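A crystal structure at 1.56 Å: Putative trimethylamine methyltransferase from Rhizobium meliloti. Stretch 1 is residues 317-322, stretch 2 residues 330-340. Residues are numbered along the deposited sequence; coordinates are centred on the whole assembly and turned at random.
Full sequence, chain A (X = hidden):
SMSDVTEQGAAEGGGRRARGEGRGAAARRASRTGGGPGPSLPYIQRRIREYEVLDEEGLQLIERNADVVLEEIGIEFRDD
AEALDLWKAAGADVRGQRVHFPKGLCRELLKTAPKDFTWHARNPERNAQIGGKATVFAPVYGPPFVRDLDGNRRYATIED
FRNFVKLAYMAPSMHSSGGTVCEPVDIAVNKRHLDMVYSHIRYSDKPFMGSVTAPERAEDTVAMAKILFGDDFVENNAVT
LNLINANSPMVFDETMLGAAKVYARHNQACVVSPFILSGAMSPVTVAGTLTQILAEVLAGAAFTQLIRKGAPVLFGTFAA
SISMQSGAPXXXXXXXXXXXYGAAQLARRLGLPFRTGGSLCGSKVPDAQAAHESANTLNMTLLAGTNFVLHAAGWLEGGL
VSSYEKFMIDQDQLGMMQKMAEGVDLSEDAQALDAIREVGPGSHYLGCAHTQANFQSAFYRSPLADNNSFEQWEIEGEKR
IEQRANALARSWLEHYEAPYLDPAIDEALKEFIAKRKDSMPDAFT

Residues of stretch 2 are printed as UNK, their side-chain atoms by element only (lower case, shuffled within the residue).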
# COMPACT_ATOMS: atom_id res chain seq x y z
N THR A 317 -8.70 14.72 9.16
CA THR A 317 -7.70 14.25 10.08
C THR A 317 -6.34 14.44 9.33
O THR A 317 -6.19 13.89 8.25
CB THR A 317 -7.93 12.76 10.43
OG1 THR A 317 -9.06 12.62 11.31
CG2 THR A 317 -6.75 12.14 11.11
N PHE A 318 -5.38 15.10 9.96
CA PHE A 318 -3.98 14.95 9.59
C PHE A 318 -3.36 14.21 10.76
O PHE A 318 -3.38 14.74 11.89
CB PHE A 318 -3.28 16.27 9.37
CG PHE A 318 -1.83 16.10 9.11
CD1 PHE A 318 -1.38 15.90 7.84
CD2 PHE A 318 -0.92 16.09 10.17
CE1 PHE A 318 -0.02 15.69 7.60
CE2 PHE A 318 0.44 15.90 9.92
CZ PHE A 318 0.87 15.69 8.64
N ALA A 319 -2.84 13.03 10.50
CA ALA A 319 -2.29 12.22 11.56
C ALA A 319 -1.03 11.50 11.15
O ALA A 319 -0.98 10.79 10.14
CB ALA A 319 -3.35 11.28 12.13
N ALA A 320 0.03 11.80 11.86
CA ALA A 320 1.30 11.15 11.66
C ALA A 320 1.86 10.75 13.01
O ALA A 320 1.18 10.95 14.06
CB ALA A 320 2.22 12.10 10.91
N SER A 321 3.02 10.12 13.03
CA SER A 321 3.65 9.72 14.28
C SER A 321 4.88 10.58 14.54
O SER A 321 5.18 11.51 13.77
CB SER A 321 3.98 8.21 14.26
OG SER A 321 4.48 7.82 13.00
N ILE A 322 5.56 10.29 15.64
CA ILE A 322 6.85 10.93 15.93
C ILE A 322 7.90 9.86 16.14
O ILE A 322 7.57 8.73 16.47
CB ILE A 322 6.85 11.86 17.15
CG1 ILE A 322 6.38 11.13 18.40
CG2 ILE A 322 5.99 13.07 16.88
CD1 ILE A 322 6.48 12.00 19.63
N UNK A 330 6.94 11.49 11.61
CA UNK A 330 7.21 10.28 10.83
C UNK A 330 5.95 9.80 10.15
O UNK A 330 4.85 9.96 10.65
c UNK A 330 7.79 9.17 11.71
o UNK A 330 6.86 8.83 12.74
c UNK A 330 9.03 9.64 12.38
N UNK A 331 6.12 9.20 8.98
CA UNK A 331 5.01 8.88 8.11
C UNK A 331 5.17 7.45 7.60
O UNK A 331 6.27 6.88 7.60
c UNK A 331 4.94 11.27 7.25
c UNK A 331 5.97 13.33 7.96
c UNK A 331 5.06 9.82 6.87
c UNK A 331 6.08 11.99 7.58
c UNK A 331 4.75 13.92 8.01
c UNK A 331 3.59 13.20 7.71
c UNK A 331 3.72 11.85 7.32
N UNK A 332 4.05 6.90 7.11
CA UNK A 332 4.14 5.60 6.47
C UNK A 332 4.23 4.42 7.40
O UNK A 332 4.46 3.32 6.95
N UNK A 333 4.04 4.66 8.69
CA UNK A 333 4.17 3.68 9.74
C UNK A 333 2.81 3.12 10.07
O UNK A 333 1.78 3.64 9.61
c UNK A 333 6.22 4.71 10.77
c UNK A 333 4.78 4.36 10.99
o UNK A 333 4.07 5.57 11.21
N UNK A 334 2.76 2.07 10.89
CA UNK A 334 1.45 1.41 11.09
C UNK A 334 0.42 2.25 11.82
O UNK A 334 -0.76 2.26 11.44
c UNK A 334 3.23 -0.09 11.61
c UNK A 334 3.88 1.23 11.36
c UNK A 334 1.80 0.17 11.91
N UNK A 335 0.88 2.99 12.82
CA UNK A 335 -0.05 3.66 13.74
C UNK A 335 -0.92 4.73 13.01
O UNK A 335 -2.16 4.67 13.12
o UNK A 335 3.23 1.46 15.64
c UNK A 335 2.77 2.54 15.16
c UNK A 335 1.41 3.10 15.74
o UNK A 335 3.43 3.13 14.23
c UNK A 335 0.69 4.20 14.95
N UNK A 336 -0.32 5.60 12.15
CA UNK A 336 -1.15 6.55 11.42
C UNK A 336 -2.16 5.88 10.47
O UNK A 336 -3.26 6.40 10.27
c UNK A 336 1.13 7.26 11.36
c UNK A 336 -0.16 7.43 10.64
c UNK A 336 1.11 5.92 12.02
N UNK A 337 -1.80 4.73 9.91
CA UNK A 337 -2.74 4.05 9.03
C UNK A 337 -3.92 3.51 9.83
O UNK A 337 -5.07 3.62 9.40
c UNK A 337 -2.08 2.92 8.23
o UNK A 337 -1.32 3.49 7.15
N UNK A 338 -3.65 2.93 10.97
CA UNK A 338 -4.72 2.41 11.81
C UNK A 338 -5.63 3.52 12.31
O UNK A 338 -6.86 3.39 12.29
c UNK A 338 -2.71 -0.24 13.84
c UNK A 338 -4.35 -0.71 12.01
c UNK A 338 -3.46 0.33 12.63
c UNK A 338 -4.17 1.64 13.02
N UNK A 339 -5.03 4.60 12.75
CA UNK A 339 -5.81 5.80 13.13
C UNK A 339 -6.73 6.22 11.97
O UNK A 339 -7.93 6.43 12.15
c UNK A 339 -4.91 7.00 13.49
c UNK A 339 -5.67 8.34 13.57
c UNK A 339 -4.17 6.74 14.80
N UNK A 340 -6.18 6.34 10.77
CA UNK A 340 -6.98 6.83 9.67
C UNK A 340 -8.05 5.88 9.20
O UNK A 340 -9.17 6.30 8.85
o UNK A 340 -5.40 8.44 8.90
c UNK A 340 -6.11 7.29 8.52

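Position 330 has three side-chain atoms: one carbon carrying an oxygen and a second carbon. The oxygen lies 2.6 Å from Ser321 OG, a hydrogen bond in which either hydroxyl could be the donor. A beta-branched hydroxyl side chain is threonine, so this is Thr330. Its backbone pairs with the strand: Ser321 N donates to Thr330 O at 3.0 Å, and Thr330 N donates to Ser321 O at 2.8 Å.

Position 331 has one carbon followed by a ring of six carbons. This is Phe331. Its CB points away from stretch 1, but the ring comes back: Phe331 CE2 is 3.7 Å from Ala320 CB and 3.8 Å from Phe318 CZ. Phe318 CZ sits at the edge of the Phe331 ring, near its plane.

Position 332 has no side-chain atoms and is Gly332. Its phi of 78° favours glycine by itself.

Position 333 again has one carbon carrying an oxygen and a carbon. The oxygen is 2.9 Å from Ser321 OG, a second hydrogen bond with either donor possible. This is Thr333. It occupies the N-cap position, but its side chain makes no capping bond.

Position 334 has three carbons closing a ring onto the backbone N. This is Pro334, the first residue of the helix, pointing away from stretch 1.

Position 335 has three carbons in a chain, the third carrying two oxygens. That carboxylate makes it Glu335. It points sideways, and one carboxylate oxygen is hydrogen-bonded elsewhere in the structure.

Position 336 is another three-carbon ring closed onto N, but directed toward the strand. This is Pro336. Its CB is 3.5 Å from Ala319 O, and its CG is 3.9 Å from Ala320 CA.

Position 337 has one carbon and one oxygen: Ser337, pointing away.

Position 338 has four carbons, forked at the second: Leu338, out of reach of stretch 1.

Position 339 has one carbon carrying two more. This is Val339, with CG1 4.0 Å from Ala319 CB.

Position 340 has one carbon and one oxygen: Ser340, which makes no contact with stretch 1; its hydroxyl is hydrogen-bonded elsewhere in the structure.

The contact combines a short antiparallel pairing with helix packing. Two backbone bonds fix Ser321 against Thr330, with both side chains on the same face of the sheet. Ser321 OG then joins the hydroxyls of Thr330 and Thr333, linking the strand to the turn before the helix. The helix runs back at 154° to the strand, placing Pro336 and Val339 against the small alanines.

Stretch 2 330-340: TFGTPEPSLVS
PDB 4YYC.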